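Local coordinates for protein putative alpha-L-fucosidase (Bacteroides thetaiotaomicron, PDB 3EYP) that probably hydrolyses alpha-L-fucosides, releasing L-fucose, at residues Gly169-Tyr182 with Val193-Asp205. Sequence-based numbering, arbitrary orientation.
Sequences GADELTTPVYRHWY and VIFGTKNSYPFAD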
ATOM      1  N   GLY A 169      17.318  -3.771 -11.463  1.00 42.40           N
ATOM      2  CA  GLY A 169      18.597  -3.354 -12.023  1.00 43.41           C
ATOM      3  C   GLY A 169      19.454  -2.357 -11.302  1.00 43.28           C
ATOM      4  O   GLY A 169      20.410  -1.863 -11.883  1.00 43.91           O
ATOM      5  N   ALA A 170      19.144  -2.081 -10.035  1.00 43.29           N
ATOM      6  CA  ALA A 170      19.779  -0.996  -9.268  1.00 43.64           C
ATOM      7  C   ALA A 170      21.002  -1.399  -8.438  1.00 44.90           C
ATOM      8  O   ALA A 170      21.445  -0.695  -7.561  1.00 45.22           O
ATOM      9  CB  ALA A 170      18.734  -0.301  -8.338  1.00 43.75           C
ATOM     10  N   ASP A 171      21.560  -2.536  -8.763  1.00 46.69           N
ATOM     11  CA  ASP A 171      22.584  -3.156  -7.906  1.00 48.92           C
ATOM     12  C   ASP A 171      23.897  -2.392  -7.868  1.00 48.57           C
ATOM     13  O   ASP A 171      24.624  -2.458  -6.892  1.00 49.08           O
ATOM     14  CB  ASP A 171      22.775  -4.600  -8.360  1.00 48.99           C
ATOM     15  CG  ASP A 171      21.448  -5.232  -8.765  1.00 56.27           C
ATOM     16  OD1 ASP A 171      20.840  -5.806  -7.815  1.00 57.60           O
ATOM     17  OD2 ASP A 171      20.996  -5.081 -10.004  1.00 59.36           O
ATOM     18  N   GLU A 172      24.153  -1.603  -8.899  1.00 49.25           N
ATOM     19  CA  GLU A 172      25.405  -0.831  -8.986  1.00 49.26           C
ATOM     20  C   GLU A 172      25.325   0.405  -8.100  1.00 48.87           C
ATOM     21  O   GLU A 172      26.341   1.045  -7.775  1.00 50.01           O
ATOM     22  CB  GLU A 172      25.735  -0.369 -10.432  1.00 49.74           C
ATOM     23  CG  GLU A 172      25.834  -1.448 -11.501  1.00 52.57           C
ATOM     24  CD  GLU A 172      26.086  -0.856 -12.932  1.00 58.46           C
ATOM     25  OE1 GLU A 172      26.235   0.408 -13.065  1.00 59.97           O
ATOM     26  OE2 GLU A 172      26.147  -1.664 -13.900  1.00 61.58           O
ATOM     27  N   LEU A 173      24.108   0.778  -7.746  1.00 47.74           N
ATOM     28  CA  LEU A 173      23.879   1.995  -6.976  1.00 46.60           C
ATOM     29  C   LEU A 173      24.164   1.735  -5.483  1.00 46.76           C
ATOM     30  O   LEU A 173      23.622   0.824  -4.868  1.00 47.21           O
ATOM     31  CB  LEU A 173      22.455   2.496  -7.183  1.00 46.94           C
ATOM     32  CG  LEU A 173      22.098   2.713  -8.648  1.00 47.00           C
ATOM     33  CD1 LEU A 173      20.632   3.165  -8.739  1.00 49.72           C
ATOM     34  CD2 LEU A 173      23.016   3.785  -9.197  1.00 46.54           C
ATOM     35  N   THR A 174      25.070   2.525  -4.946  1.00 45.73           N
ATOM     36  CA  THR A 174      25.569   2.326  -3.587  1.00 45.62           C
ATOM     37  C   THR A 174      24.834   3.135  -2.580  1.00 43.93           C
ATOM     38  O   THR A 174      24.180   4.112  -2.898  1.00 42.97           O
ATOM     39  CB  THR A 174      27.040   2.754  -3.459  1.00 45.76           C
ATOM     40  OG1 THR A 174      27.158   4.141  -3.748  1.00 45.83           O
ATOM     41  CG2 THR A 174      27.912   1.982  -4.391  1.00 46.66           C
ATOM     42  N   THR A 175      25.049   2.793  -1.313  1.00 43.25           N
ATOM     43  CA  THR A 175      24.290   3.464  -0.251  1.00 42.10           C
ATOM     44  C   THR A 175      24.538   4.967  -0.247  1.00 42.24           C
ATOM     45  O   THR A 175      23.599   5.755  -0.120  1.00 42.16           O
ATOM     46  CB  THR A 175      24.510   2.795   1.157  1.00 42.09           C
ATOM     47  OG1 THR A 175      24.054   1.482   1.033  1.00 40.46           O
ATOM     48  CG2 THR A 175      23.640   3.378   2.244  1.00 40.72           C
ATOM     49  N   PRO A 176      25.803   5.389  -0.404  1.00 42.70           N
ATOM     50  CA  PRO A 176      26.079   6.832  -0.368  1.00 43.27           C
ATOM     51  C   PRO A 176      25.437   7.640  -1.511  1.00 43.40           C
ATOM     52  O   PRO A 176      25.146   8.807  -1.342  1.00 45.73           O
ATOM     53  CB  PRO A 176      27.615   6.894  -0.458  1.00 43.88           C
ATOM     54  CG  PRO A 176      28.078   5.578   0.200  1.00 42.90           C
ATOM     55  CD  PRO A 176      27.039   4.588  -0.337  1.00 42.63           C
ATOM     56  N   VAL A 177      25.233   6.997  -2.633  1.00 43.42           N
ATOM     57  CA  VAL A 177      24.445   7.574  -3.756  1.00 43.71           C
ATOM     58  C   VAL A 177      22.988   7.870  -3.337  1.00 43.32           C
ATOM     59  O   VAL A 177      22.488   8.984  -3.464  1.00 43.62           O
ATOM     60  CB  VAL A 177      24.415   6.622  -4.968  1.00 43.75           C
ATOM     61  CG1 VAL A 177      23.344   7.049  -6.030  1.00 43.41           C
ATOM     62  CG2 VAL A 177      25.794   6.516  -5.614  1.00 43.25           C
ATOM     63  N   TYR A 178      22.336   6.858  -2.798  1.00 42.74           N
ATOM     64  CA  TYR A 178      20.970   7.021  -2.300  1.00 42.45           C
ATOM     65  C   TYR A 178      20.919   8.072  -1.171  1.00 43.16           C
ATOM     66  O   TYR A 178      19.905   8.788  -1.006  1.00 43.53           O
ATOM     67  CB  TYR A 178      20.367   5.683  -1.820  1.00 42.66           C
ATOM     68  CG  TYR A 178      19.997   4.711  -2.881  1.00 40.84           C
ATOM     69  CD1 TYR A 178      18.773   4.795  -3.543  1.00 40.69           C
ATOM     70  CD2 TYR A 178      20.835   3.613  -3.168  1.00 41.97           C
ATOM     71  CE1 TYR A 178      18.392   3.821  -4.502  1.00 40.77           C
ATOM     72  CE2 TYR A 178      20.507   2.723  -4.142  1.00 43.55           C
ATOM     73  CZ  TYR A 178      19.281   2.807  -4.807  1.00 42.79           C
ATOM     74  OH  TYR A 178      18.953   1.848  -5.737  1.00 43.34           O
ATOM     75  N   ARG A 179      22.013   8.204  -0.406  1.00 44.58           N
ATOM     76  CA  ARG A 179      22.045   9.230   0.671  1.00 44.07           C
ATOM     77  C   ARG A 179      21.861  10.626   0.103  1.00 45.41           C
ATOM     78  O   ARG A 179      21.063  11.437   0.592  1.00 46.54           O
ATOM     79  CB  ARG A 179      23.345   9.216   1.466  1.00 42.93           C
ATOM     80  CG  ARG A 179      23.300  10.074   2.753  1.00 43.55           C
ATOM     81  CD  ARG A 179      24.599   9.940   3.563  1.00 46.06           C
ATOM     82  NE  ARG A 179      25.794  10.441   2.874  1.00 45.39           N
ATOM     83  CZ  ARG A 179      26.866   9.742   2.476  1.00 52.54           C
ATOM     84  NH1 ARG A 179      27.912  10.396   1.877  1.00 53.74           N
ATOM     85  NH2 ARG A 179      26.964   8.455   2.706  1.00 51.38           N
ATOM     86  N   HIS A 180      22.701  10.897  -0.878  1.00 44.77           N
ATOM     87  CA  HIS A 180      22.676  12.152  -1.617  1.00 46.28           C
ATOM     88  C   HIS A 180      21.244  12.459  -2.053  1.00 44.52           C
ATOM     89  O   HIS A 180      20.723  13.557  -1.844  1.00 44.30           O
ATOM     90  CB  HIS A 180      23.660  12.087  -2.805  1.00 47.18           C
ATOM     91  CG  HIS A 180      23.867  13.390  -3.508  1.00 53.99           C
ATOM     92  ND1 HIS A 180      24.319  14.527  -2.864  1.00 62.12           N
ATOM     93  CD2 HIS A 180      23.737  13.722  -4.817  1.00 59.06           C
ATOM     94  CE1 HIS A 180      24.421  15.511  -3.747  1.00 61.90           C
ATOM     95  NE2 HIS A 180      24.072  15.048  -4.937  1.00 59.08           N
ATOM     96  N   TRP A 181      20.586  11.444  -2.576  1.00 43.51           N
ATOM     97  CA  TRP A 181      19.177  11.592  -3.016  1.00 42.23           C
ATOM     98  C   TRP A 181      18.162  11.772  -1.892  1.00 42.77           C
ATOM     99  O   TRP A 181      17.272  12.634  -1.925  1.00 42.83           O
ATOM    100  CB  TRP A 181      18.759  10.452  -3.904  1.00 42.11           C
ATOM    101  CG  TRP A 181      19.598  10.273  -5.130  1.00 41.00           C
ATOM    102  CD1 TRP A 181      20.435  11.168  -5.702  1.00 42.32           C
ATOM    103  CD2 TRP A 181      19.681   9.079  -5.914  1.00 37.38           C
ATOM    104  NE1 TRP A 181      21.043  10.613  -6.827  1.00 38.81           N
ATOM    105  CE2 TRP A 181      20.601   9.320  -6.958  1.00 40.75           C
ATOM    106  CE3 TRP A 181      19.094   7.829  -5.818  1.00 38.29           C
ATOM    107  CZ2 TRP A 181      20.896   8.372  -7.926  1.00 39.56           C
ATOM    108  CZ3 TRP A 181      19.385   6.869  -6.823  1.00 39.67           C
ATOM    109  CH2 TRP A 181      20.285   7.146  -7.832  1.00 39.98           C
ATOM    110  N   TYR A 182      18.331  10.971  -0.878  1.00 42.61           N
ATOM    111  CA  TYR A 182      17.475  11.029   0.321  1.00 44.50           C
ATOM    112  C   TYR A 182      17.465  12.410   0.990  1.00 44.35           C
ATOM    113  O   TYR A 182      16.420  12.914   1.379  1.00 45.23           O
ATOM    114  CB  TYR A 182      17.969   9.990   1.316  1.00 44.67           C
ATOM    115  CG  TYR A 182      17.519  10.193   2.713  1.00 49.34           C
ATOM    116  CD1 TYR A 182      16.238   9.838   3.091  1.00 51.72           C
ATOM    117  CD2 TYR A 182      18.400  10.678   3.682  1.00 53.45           C
ATOM    118  CE1 TYR A 182      15.838   9.963   4.382  1.00 56.97           C
ATOM    119  CE2 TYR A 182      18.020  10.814   4.963  1.00 56.34           C
ATOM    120  CZ  TYR A 182      16.732  10.457   5.325  1.00 59.76           C
ATOM    121  OH  TYR A 182      16.325  10.605   6.636  1.00 64.95           O
ATOM    122  N   VAL A 193       7.074  10.012   1.882  1.00 41.58           N
ATOM    123  CA  VAL A 193       7.371   8.601   2.221  1.00 40.76           C
ATOM    124  C   VAL A 193       8.216   8.023   1.117  1.00 40.65           C
ATOM    125  O   VAL A 193       7.916   8.149  -0.081  1.00 40.05           O
ATOM    126  CB  VAL A 193       6.068   7.763   2.291  1.00 42.00           C
ATOM    127  CG1 VAL A 193       6.375   6.324   2.397  1.00 41.13           C
ATOM    128  CG2 VAL A 193       5.164   8.180   3.426  1.00 42.71           C
ATOM    129  N   ILE A 194       9.303   7.396   1.522  1.00 40.24           N
ATOM    130  CA  ILE A 194      10.199   6.720   0.588  1.00 39.92           C
ATOM    131  C   ILE A 194      10.036   5.195   0.547  1.00 38.52           C
ATOM    132  O   ILE A 194      10.203   4.520   1.571  1.00 38.93           O
ATOM    133  CB  ILE A 194      11.634   7.068   0.865  1.00 38.71           C
ATOM    134  CG1 ILE A 194      11.874   8.572   0.666  1.00 40.59           C
ATOM    135  CG2 ILE A 194      12.568   6.202  -0.012  1.00 38.75           C
ATOM    136  CD1 ILE A 194      13.271   9.007   1.221  1.00 40.19           C
ATOM    137  N   PHE A 195       9.650   4.701  -0.629  1.00 38.47           N
ATOM    138  CA  PHE A 195       9.646   3.227  -0.911  1.00 38.99           C
ATOM    139  C   PHE A 195      11.062   2.952  -1.353  1.00 40.46           C
ATOM    140  O   PHE A 195      11.502   3.423  -2.409  1.00 38.52           O
ATOM    141  CB  PHE A 195       8.647   2.820  -1.994  1.00 37.65           C
ATOM    142  CG  PHE A 195       8.711   1.374  -2.369  1.00 38.10           C
ATOM    143  CD1 PHE A 195       7.865   0.430  -1.761  1.00 37.03           C
ATOM    144  CD2 PHE A 195       9.587   0.942  -3.345  1.00 38.16           C
ATOM    145  CE1 PHE A 195       7.916  -0.930  -2.106  1.00 38.34           C
ATOM    146  CE2 PHE A 195       9.629  -0.438  -3.728  1.00 39.28           C
ATOM    147  CZ  PHE A 195       8.802  -1.357  -3.098  1.00 37.21           C
ATOM    148  N   GLY A 196      11.784   2.195  -0.523  1.00 41.00           N
ATOM    149  CA  GLY A 196      13.217   1.943  -0.763  1.00 42.55           C
ATOM    150  C   GLY A 196      13.550   0.469  -0.850  1.00 42.85           C
ATOM    151  O   GLY A 196      12.979  -0.379  -0.168  1.00 44.40           O
ATOM    152  N   THR A 197      14.449   0.187  -1.755  1.00 43.32           N
ATOM    153  CA  THR A 197      14.890  -1.167  -2.027  1.00 43.23           C
ATOM    154  C   THR A 197      16.407  -1.201  -2.022  1.00 43.27           C
ATOM    155  O   THR A 197      17.098  -0.194  -2.212  1.00 43.50           O
ATOM    156  CB  THR A 197      14.420  -1.597  -3.403  1.00 44.38           C
ATOM    157  OG1 THR A 197      14.774  -0.552  -4.353  1.00 46.58           O
ATOM    158  CG2 THR A 197      12.889  -1.863  -3.394  1.00 42.84           C
ATOM    159  N   LYS A 198      16.897  -2.391  -1.787  1.00 44.06           N
ATOM    160  CA  LYS A 198      18.321  -2.691  -1.907  1.00 43.78           C
ATOM    161  C   LYS A 198      19.172  -1.705  -1.127  1.00 43.75           C
ATOM    162  O   LYS A 198      19.002  -1.548   0.125  1.00 43.60           O
ATOM    163  CB  LYS A 198      18.678  -2.842  -3.390  1.00 44.23           C
ATOM    164  CG  LYS A 198      18.228  -4.172  -3.944  1.00 45.98           C
ATOM    165  CD  LYS A 198      18.337  -4.280  -5.499  1.00 46.19           C
ATOM    166  CE  LYS A 198      17.682  -5.492  -6.048  1.00 47.69           C
ATOM    167  NZ  LYS A 198      17.838  -5.485  -7.519  1.00 43.99           N
ATOM    168  N   ASN A 199      20.102  -1.021  -1.801  1.00 42.97           N
ATOM    169  CA  ASN A 199      21.081  -0.224  -1.047  1.00 43.35           C
ATOM    170  C   ASN A 199      20.569   1.061  -0.437  1.00 41.97           C
ATOM    171  O   ASN A 199      21.289   1.733   0.265  1.00 43.71           O
ATOM    172  CB  ASN A 199      22.376  -0.010  -1.836  1.00 44.50           C
ATOM    173  CG  ASN A 199      23.069  -1.330  -2.138  1.00 47.01           C
ATOM    174  OD1 ASN A 199      23.121  -2.226  -1.273  1.00 45.28           O
ATOM    175  ND2 ASN A 199      23.572  -1.478  -3.376  1.00 44.97           N
ATOM    176  N   SER A 200      19.291   1.333  -0.660  1.00 41.96           N
ATOM    177  CA  SER A 200      18.605   2.506  -0.034  1.00 42.48           C
ATOM    178  C   SER A 200      18.030   2.199   1.323  1.00 42.02           C
ATOM    179  O   SER A 200      17.345   3.038   1.916  1.00 41.51           O
ATOM    180  CB  SER A 200      17.458   3.016  -0.897  1.00 41.93           C
ATOM    181  OG  SER A 200      16.384   2.067  -0.991  1.00 40.80           O
ATOM    182  N   TYR A 201      18.278   0.967   1.769  1.00 41.79           N
ATOM    183  CA  TYR A 201      17.639   0.412   2.991  1.00 43.40           C
ATOM    184  C   TYR A 201      17.640   1.310   4.234  1.00 43.71           C
ATOM    185  O   TYR A 201      16.664   1.321   4.957  1.00 45.28           O
ATOM    186  CB  TYR A 201      18.149  -1.011   3.338  1.00 43.02           C
ATOM    187  CG  TYR A 201      19.586  -1.008   3.761  1.00 42.88           C
ATOM    188  CD1 TYR A 201      19.929  -0.878   5.102  1.00 42.18           C
ATOM    189  CD2 TYR A 201      20.602  -1.022   2.833  1.00 45.03           C
ATOM    190  CE1 TYR A 201      21.222  -0.845   5.492  1.00 45.14           C
ATOM    191  CE2 TYR A 201      21.933  -0.992   3.226  1.00 46.03           C
ATOM    192  CZ  TYR A 201      22.231  -0.909   4.558  1.00 47.17           C
ATOM    193  OH  TYR A 201      23.559  -0.861   4.959  1.00 48.20           O
ATOM    194  N   PRO A 202      18.667   2.142   4.434  1.00 44.17           N
ATOM    195  CA  PRO A 202      18.612   2.969   5.631  1.00 43.57           C
ATOM    196  C   PRO A 202      17.705   4.161   5.531  1.00 43.69           C
ATOM    197  O   PRO A 202      17.487   4.855   6.517  1.00 41.73           O
ATOM    198  CB  PRO A 202      20.043   3.492   5.785  1.00 44.83           C
ATOM    199  CG  PRO A 202      20.788   3.071   4.642  1.00 44.32           C
ATOM    200  CD  PRO A 202      19.990   2.145   3.796  1.00 43.09           C
ATOM    201  N   PHE A 203      17.206   4.402   4.319  1.00 42.85           N
ATOM    202  CA  PHE A 203      16.416   5.571   4.047  1.00 42.81           C
ATOM    203  C   PHE A 203      14.939   5.260   3.803  1.00 43.60           C
ATOM    204  O   PHE A 203      14.090   6.141   3.682  1.00 43.93           O
ATOM    205  CB  PHE A 203      17.023   6.314   2.866  1.00 43.56           C
ATOM    206  CG  PHE A 203      18.499   6.488   2.984  1.00 43.95           C
ATOM    207  CD1 PHE A 203      19.024   7.235   4.037  1.00 43.41           C
ATOM    208  CD2 PHE A 203      19.364   5.934   2.062  1.00 41.65           C
ATOM    209  CE1 PHE A 203      20.398   7.441   4.130  1.00 46.53           C
ATOM    210  CE2 PHE A 203      20.749   6.104   2.182  1.00 44.26           C
ATOM    211  CZ  PHE A 203      21.255   6.845   3.215  1.00 44.00           C
ATOM    212  N   ALA A 204      14.655   3.988   3.681  1.00 42.37           N
ATOM    213  CA  ALA A 204      13.309   3.540   3.352  1.00 42.43           C
ATOM    214  C   ALA A 204      12.364   3.808   4.508  1.00 41.56           C
ATOM    215  O   ALA A 204      12.698   3.549   5.677  1.00 42.07           O
ATOM    216  CB  ALA A 204      13.345   2.013   3.049  1.00 42.43           C
ATOM    217  N   ASP A 205      11.182   4.279   4.163  1.00 40.77           N
ATOM    218  CA  ASP A 205      10.048   4.405   5.080  1.00 40.66           C
ATOM    219  C   ASP A 205       9.204   3.146   5.011  1.00 38.90           C
ATOM    220  O   ASP A 205       8.638   2.677   6.016  1.00 38.19           O
ATOM    221  CB  ASP A 205       9.207   5.629   4.762  1.00 40.44           C
ATOM    222  CG  ASP A 205       9.938   6.903   5.053  1.00 43.50           C
ATOM    223  OD1 ASP A 205      10.460   7.079   6.169  1.00 42.03           O
ATOM    224  OD2 ASP A 205       9.967   7.733   4.168  1.00 41.46           O
TER
HETATM  225  O   HOH W   1      20.593  -0.580  -4.835  1.00 50.52           O
HETATM  226  O   HOH W   2      16.407   1.216  -6.031  1.00 53.59           O
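Phe203 and Tyr182 form an offset stack, with planes at 27° and centroids 4.7 Å apart. Phe203 CD1 lies over one face of the tyrosine ring, and Ile194 CD1 meets its edge. One face of the Phe203 ring takes Tyr182 CB; the opposite face carries Pro202 CG. The backbone oxygen of Thr175 sits at the Phe203 edge, and Arg179 CB packs 3.6 Å from Phe203 CZ. CG of Tyr182 is anti to the backbone N (chi1 161°), which turns its ring face to Phe203. An alanine in place of Phe203 would remove the ring, and Tyr182 would probably lose its stacking partner and be freer to turn. Tyr178 is met over one face by Ser200 CB in a CH-pi contact. Its OH binds two waters, one linked to Asn199 N and Ala170 O, the other to Thr197 OG1, which also bonds Trp165 O. Polar bonds tie the loop to the helix and the turn before it. Asn199 ND2 gives Leu173 O a nearly straight 2.7 Å bond (165°), and Thr175 OG1 donates to a lone pair of Asn199 O at 2.9 Å. Lys198 NZ forms a 3.0 Å salt bridge with Asp171 OD1 and also bonds Gly167 O. The contact lies in the beta-alpha-beta unit of strand 162-164, helix 175-188 and strand 193-195, within the TIM-barrel-type domain. Helix 139-155 packs against this helix through Trp181, and helix 226-230 touches Tyr201.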